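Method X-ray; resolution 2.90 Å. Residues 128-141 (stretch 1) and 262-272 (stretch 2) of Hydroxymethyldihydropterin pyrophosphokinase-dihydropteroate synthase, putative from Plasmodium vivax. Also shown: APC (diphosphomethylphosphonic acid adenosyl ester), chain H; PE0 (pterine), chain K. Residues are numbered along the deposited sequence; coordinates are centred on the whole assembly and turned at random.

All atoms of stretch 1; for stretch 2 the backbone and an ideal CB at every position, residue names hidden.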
# COMPACT_ATOMS: atom_id res chain seq x y z
N ASP A 128 27.03 39.57 28.41
CA ASP A 128 27.14 39.09 29.79
C ASP A 128 26.22 37.93 29.99
O ASP A 128 26.57 37.00 30.69
CB ASP A 128 26.81 40.17 30.81
CG ASP A 128 27.80 41.28 30.80
OD1 ASP A 128 28.91 41.10 30.28
OD2 ASP A 128 27.46 42.37 31.31
N TYR A 129 25.05 37.98 29.37
CA TYR A 129 24.15 36.86 29.43
C TYR A 129 24.78 35.53 28.95
O TYR A 129 24.68 34.48 29.62
CB TYR A 129 22.91 37.18 28.60
CG TYR A 129 21.98 36.01 28.50
CD1 TYR A 129 21.05 35.78 29.50
CD2 TYR A 129 22.04 35.12 27.43
CE1 TYR A 129 20.20 34.69 29.43
CE2 TYR A 129 21.19 34.02 27.35
CZ TYR A 129 20.27 33.82 28.36
OH TYR A 129 19.43 32.77 28.33
N GLU A 130 25.43 35.58 27.78
CA GLU A 130 25.98 34.38 27.11
C GLU A 130 27.06 33.80 27.98
O GLU A 130 27.04 32.61 28.27
CB GLU A 130 26.52 34.70 25.72
CG GLU A 130 25.53 35.40 24.79
CD GLU A 130 24.88 34.49 23.74
OE1 GLU A 130 23.75 33.91 23.97
OE2 GLU A 130 25.51 34.40 22.65
N ASN A 131 27.97 34.64 28.45
CA ASN A 131 29.05 34.21 29.33
C ASN A 131 28.55 33.40 30.49
O ASN A 131 29.08 32.33 30.75
CB ASN A 131 29.82 35.39 29.89
CG ASN A 131 30.59 36.14 28.82
OD1 ASN A 131 31.03 35.57 27.82
ND2 ASN A 131 30.77 37.45 29.03
N GLU A 132 27.52 33.90 31.19
CA GLU A 132 27.04 33.25 32.43
C GLU A 132 26.29 31.99 32.15
O GLU A 132 26.27 31.09 32.98
CB GLU A 132 26.11 34.17 33.22
CG GLU A 132 26.76 35.43 33.79
CD GLU A 132 27.93 35.13 34.68
OE1 GLU A 132 28.19 33.94 34.94
OE2 GLU A 132 28.60 36.07 35.12
N ALA A 133 25.64 31.96 31.00
CA ALA A 133 24.91 30.78 30.58
C ALA A 133 25.88 29.67 30.28
O ALA A 133 25.74 28.56 30.77
CB ALA A 133 24.07 31.08 29.37
N ARG A 134 26.90 29.98 29.49
CA ARG A 134 27.87 28.96 29.08
C ARG A 134 28.60 28.37 30.31
O ARG A 134 28.92 27.20 30.32
CB ARG A 134 28.81 29.50 28.00
CG ARG A 134 28.07 30.21 26.84
CD ARG A 134 27.45 29.34 25.74
NE ARG A 134 28.28 28.22 25.26
CZ ARG A 134 29.59 28.27 24.94
NH1 ARG A 134 30.29 29.40 25.07
NH2 ARG A 134 30.22 27.17 24.51
N ARG A 135 28.82 29.14 31.36
CA ARG A 135 29.30 28.56 32.61
C ARG A 135 28.33 27.56 33.20
O ARG A 135 28.74 26.52 33.66
CB ARG A 135 29.51 29.63 33.66
CG ARG A 135 30.55 30.63 33.31
CD ARG A 135 31.04 31.27 34.58
NE ARG A 135 31.89 32.42 34.28
CZ ARG A 135 33.19 32.38 34.00
NH1 ARG A 135 33.86 31.22 33.95
NH2 ARG A 135 33.84 33.52 33.77
N ILE A 136 27.04 27.89 33.21
CA ILE A 136 26.02 27.01 33.80
C ILE A 136 25.89 25.73 32.99
O ILE A 136 25.66 24.67 33.57
CB ILE A 136 24.61 27.69 33.89
CG1 ILE A 136 24.61 28.83 34.92
CG2 ILE A 136 23.50 26.69 34.25
CD1 ILE A 136 24.80 28.42 36.38
N ILE A 137 26.00 25.84 31.67
CA ILE A 137 25.88 24.67 30.80
C ILE A 137 27.11 23.79 30.93
O ILE A 137 26.96 22.59 31.06
CB ILE A 137 25.70 25.03 29.32
CG1 ILE A 137 24.35 25.72 29.10
CG2 ILE A 137 25.77 23.76 28.47
CD1 ILE A 137 24.24 26.39 27.75
N LYS A 138 28.30 24.41 30.89
CA LYS A 138 29.59 23.70 31.02
C LYS A 138 29.60 22.90 32.31
O LYS A 138 30.07 21.75 32.34
CB LYS A 138 30.75 24.70 31.05
CG LYS A 138 32.14 24.08 30.94
CD LYS A 138 33.19 24.90 31.68
CE LYS A 138 34.57 24.91 31.02
NZ LYS A 138 35.34 23.65 31.18
N ARG A 139 29.06 23.51 33.36
CA ARG A 139 29.06 22.91 34.69
C ARG A 139 28.04 21.79 34.79
O ARG A 139 28.27 20.81 35.48
CB ARG A 139 28.80 23.99 35.72
CG ARG A 139 29.01 23.58 37.18
CD ARG A 139 28.01 24.31 38.08
NE ARG A 139 26.61 24.25 37.59
CZ ARG A 139 25.59 24.91 38.14
NH1 ARG A 139 25.76 25.69 39.21
NH2 ARG A 139 24.38 24.78 37.61
N ASN A 140 26.93 21.92 34.08
CA ASN A 140 25.93 20.85 34.03
C ASN A 140 26.46 19.67 33.27
O ASN A 140 26.29 18.55 33.71
CB ASN A 140 24.60 21.35 33.47
CG ASN A 140 23.75 22.07 34.53
OD1 ASN A 140 24.24 22.44 35.59
ND2 ASN A 140 22.48 22.26 34.24
N ASP A 141 27.14 19.92 32.16
CA ASP A 141 27.78 18.84 31.39
C ASP A 141 28.71 17.99 32.28
O ASP A 141 28.57 16.77 32.33
CB ASP A 141 28.55 19.39 30.18
CG ASP A 141 27.64 19.70 28.98
OD1 ASP A 141 26.45 19.34 28.99
OD2 ASP A 141 28.12 20.31 28.01
N UNK A 262 17.80 33.30 38.29
CA UNK A 262 16.80 33.64 37.31
C UNK A 262 17.50 34.13 36.06
O UNK A 262 18.48 34.87 36.12
CB UNK A 262 15.83 34.69 37.85
N UNK A 263 16.92 33.73 34.92
CA UNK A 263 17.64 33.56 33.67
C UNK A 263 16.64 33.55 32.52
O UNK A 263 16.06 32.53 32.21
CB UNK A 263 18.47 32.28 33.68
N UNK A 264 16.40 34.71 31.93
CA UNK A 264 15.52 34.84 30.77
C UNK A 264 16.43 35.32 29.63
O UNK A 264 17.22 36.25 29.83
CB UNK A 264 14.36 35.80 31.03
N UNK A 265 16.37 34.66 28.45
CA UNK A 265 15.68 33.38 28.23
C UNK A 265 16.28 32.24 29.05
O UNK A 265 17.35 32.36 29.64
CB UNK A 265 15.72 33.01 26.75
N UNK A 266 15.57 31.12 29.07
CA UNK A 266 16.00 29.94 29.77
C UNK A 266 17.36 29.60 29.22
O UNK A 266 17.66 29.89 28.06
CB UNK A 266 15.01 28.78 29.62
N UNK A 267 18.20 29.00 30.06
CA UNK A 267 19.58 28.71 29.70
C UNK A 267 19.69 27.82 28.48
O UNK A 267 20.53 28.07 27.60
CB UNK A 267 20.30 28.05 30.88
N UNK A 268 18.85 26.79 28.44
CA UNK A 268 18.85 25.79 27.37
C UNK A 268 17.95 26.04 26.17
O UNK A 268 17.89 25.20 25.28
CB UNK A 268 18.46 24.44 27.97
N UNK A 269 17.28 27.18 26.11
CA UNK A 269 16.28 27.39 25.09
C UNK A 269 16.79 27.08 23.69
O UNK A 269 16.13 26.39 22.93
CB UNK A 269 15.78 28.83 25.15
N UNK A 270 17.97 27.57 23.34
CA UNK A 270 18.45 27.39 21.97
C UNK A 270 19.33 26.16 21.81
O UNK A 270 19.80 25.88 20.72
CB UNK A 270 19.22 28.63 21.52
N UNK A 271 19.53 25.41 22.90
CA UNK A 271 20.43 24.26 22.87
C UNK A 271 19.76 22.87 23.01
O UNK A 271 20.44 21.86 22.86
CB UNK A 271 21.46 24.43 23.99
N UNK A 272 18.46 22.81 23.30
CA UNK A 272 17.72 21.54 23.30
C UNK A 272 16.80 21.38 22.12
O UNK A 272 15.98 22.22 21.82
CB UNK A 272 16.90 21.41 24.59
PG APC H . 15.25 22.24 33.20
O1G APC H . 14.13 21.35 32.70
O2G APC H . 14.74 23.50 33.87
O3G APC H . 16.30 22.51 32.15
PB APC H . 15.56 20.99 35.83
O1B APC H . 16.30 19.75 36.25
O2B APC H . 14.06 20.88 35.83
O3B APC H . 16.01 21.42 34.37
PA APC H . 14.71 23.11 37.87
O1A APC H . 14.08 22.03 38.70
O2A APC H . 13.78 23.86 36.95
C3A APC H . 16.07 22.39 36.89
O5' APC H . 15.38 24.16 38.87
C5' APC H . 16.80 24.40 39.02
C4' APC H . 17.07 25.88 39.03
O4' APC H . 16.55 26.45 37.80
C3' APC H . 16.42 26.68 40.17
O3' APC H . 17.42 27.36 40.92
C2' APC H . 15.46 27.66 39.48
O2' APC H . 15.48 28.96 40.01
C1' APC H . 16.00 27.72 38.06
N9 APC H . 14.98 27.99 37.06
C8 APC H . 13.82 27.30 36.80
N7 APC H . 13.12 27.79 35.81
C5 APC H . 13.86 28.88 35.38
C6 APC H . 13.66 29.83 34.35
N6 APC H . 12.61 29.82 33.53
N1 APC H . 14.60 30.78 34.19
C2 APC H . 15.66 30.77 35.01
N3 APC H . 15.96 29.95 36.01
C4 APC H . 15.01 29.01 36.14
C1 PE0 K . 14.30 17.68 30.00
C4 PE0 K . 13.07 17.41 29.26
O4 PE0 K . 11.96 17.53 29.78
N2 PE0 K . 13.20 16.97 28.02
C3 PE0 K . 14.38 16.79 27.43
N6 PE0 K . 14.39 16.37 26.17
N1 PE0 K . 15.54 17.05 28.06
C2 PE0 K . 15.54 17.46 29.31
N3 PE0 K . 16.66 17.69 29.95
C6 PE0 K . 16.66 18.12 31.20
C5 PE0 K . 15.48 18.32 31.87
N4 PE0 K . 14.34 18.09 31.25

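Stretch 1 is a helix that presents Tyr-129, Ala-133, Ile-136, Ile-137 and Asn-140 to the second segment, a short strand running into turns.

Position 262 is extended, and nothing of the helix lies within 5.5 Å of its ideal CB; the CA sits 3.9 Å from APC C2, so the helix sets no rule here. Many side chains would do, beta-friendly ones being natural in a strand. It is Leu-262.

At 263 the backbone is still extended and the CB points sideways, 5.2 Å from Tyr-129 CE1. A small or medium side chain such as Ala, Ser, Cys or Val would suit. Cys-263 is deposited; its SG lies 4.0 Å from Tyr-129 CE1, oblique to the ring, while its backbone O approaches APC N1 at 3.0 Å.

Position 264 turns its CB away, leaving the choice to surroundings other than the helix; a beta-branched residue would fit the strand. It is Ile-264, whose backbone O lies 3.4 Å from Tyr-129 CE1.

At 265 phi is -63° and the peptide bond before the residue is cis, a strong hint of proline. The ideal CB is 4.0 Å from Tyr-129 OH, leaving room for a compact side chain. Pro-265 fills it, with its CD 3.9 Å from Tyr-129 CZ. The phenol donates a very short hydrogen bond from Tyr-129 OH to Pro-265 O, 2.5 Å, an interaction made with the backbone rather than the side chain.

Position 266 starts a type I turn, and its CB points away from the helix, towards the phosphate side of APC. A polar donor would be useful. His-266 gives one: NE2 donates to APC O2G at 3.3 Å.

At 267 the helix comes closest, CA to CA 5.8 Å from Ala-133. The ideal CB lies 4.8 Å from Ile-136 CG2, 5.0 Å from Ile-137 CG1 and 5.1 Å from Ala-133 CB, an apolar setting suited to Val, Ile or perhaps Ala. Val-267, chi1 t, places CG1 3.5 Å from Ile-137 CG1 and 4.3 Å from Ala-133 CB.

At 268 the CB points sideways with no helix atom within 5.5 Å, so only a long side chain could reach Ile-137 and Asn-140; Tyr, Phe, Met or Gln might. Tyr-268 sets CE1 4.0 Å from Ile-137 CG1, and its OH accepts a weak hydrogen bond from Asn-140 ND2 at 3.1 Å.

Position 269 ends the turn with no helix atom within 5.5 Å of its ideal CB; Ser, Thr or Asn could bond back to the carbonyl of His-266. Thr-269 donates from OG1 to His-266 O at 3.1 Å.

At 270 the CB points toward the helix but stays distant, while Glu-130 offers negative charge: Lys or Arg would answer. Lys-270 makes a long salt bridge, NZ to Glu-130 OE1, 3.8 Å.

At 271 the CB faces the helix, 5.1 Å from Ile-137 CD1; a large apolar or aromatic group fits. Tyr-271 sets CE2 3.4 Å from Ile-137 CD1 and OH 3.4 Å from Arg-134 CD.

Position 272 stands at the N-cap position, right before a helix, beside both ligands; a long cationic side chain, Arg or Lys, could reach the phosphate oxygen. Arg-272 donates NH1 to APC O3G at 2.6 Å, its guanidinium face against PE0.

Stretch 2 (262-272) LCIPHVYTKYR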
# COMPACT_ATOMS: atom_id res chain seq x y z
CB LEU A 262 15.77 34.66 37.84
CG LEU A 262 14.87 35.35 36.82
CD1 LEU A 262 13.71 34.50 36.40
CD2 LEU A 262 14.37 36.65 37.38
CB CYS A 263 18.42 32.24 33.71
SG CYS A 263 19.78 32.14 32.54
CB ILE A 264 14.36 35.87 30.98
CG1 ILE A 264 13.57 35.60 32.27
CG2 ILE A 264 13.42 35.92 29.76
CD1 ILE A 264 12.72 34.36 32.28
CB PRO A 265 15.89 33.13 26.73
CG PRO A 265 16.11 34.47 26.14
CD PRO A 265 16.87 35.23 27.19
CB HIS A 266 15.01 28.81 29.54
CG HIS A 266 15.21 27.63 30.43
ND1 HIS A 266 15.99 26.56 30.07
CD2 HIS A 266 14.72 27.35 31.65
CE1 HIS A 266 15.99 25.67 31.05
NE2 HIS A 266 15.23 26.13 32.02
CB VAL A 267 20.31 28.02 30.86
CG1 VAL A 267 21.73 27.62 30.44
CG2 VAL A 267 20.38 28.93 32.08
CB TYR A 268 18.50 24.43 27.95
CG TYR A 268 19.61 23.91 28.79
CD1 TYR A 268 20.69 23.25 28.23
CD2 TYR A 268 19.60 24.10 30.15
CE1 TYR A 268 21.71 22.75 29.00
CE2 TYR A 268 20.63 23.62 30.94
CZ TYR A 268 21.67 22.94 30.35
OH TYR A 268 22.67 22.49 31.14
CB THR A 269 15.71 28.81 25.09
OG1 THR A 269 15.14 29.12 26.38
CG2 THR A 269 14.61 28.90 24.06
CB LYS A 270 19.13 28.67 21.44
CG LYS A 270 20.65 28.76 21.53
CD LYS A 270 21.11 30.21 21.34
CE LYS A 270 22.47 30.39 20.69
NZ LYS A 270 22.90 31.80 20.90
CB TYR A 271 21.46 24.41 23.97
CG TYR A 271 22.26 25.69 23.95
CD1 TYR A 271 23.21 25.91 22.98
CD2 TYR A 271 22.10 26.64 24.93
CE1 TYR A 271 23.97 27.06 22.97
CE2 TYR A 271 22.85 27.80 24.94
CZ TYR A 271 23.79 28.01 23.95
OH TYR A 271 24.54 29.16 23.96
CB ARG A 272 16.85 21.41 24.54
CG ARG A 272 17.60 20.85 25.70
CD ARG A 272 16.78 20.91 26.96
NE ARG A 272 17.63 20.56 28.09
CZ ARG A 272 17.37 20.84 29.37
NH1 ARG A 272 16.24 21.48 29.73
NH2 ARG A 272 18.25 20.46 30.30
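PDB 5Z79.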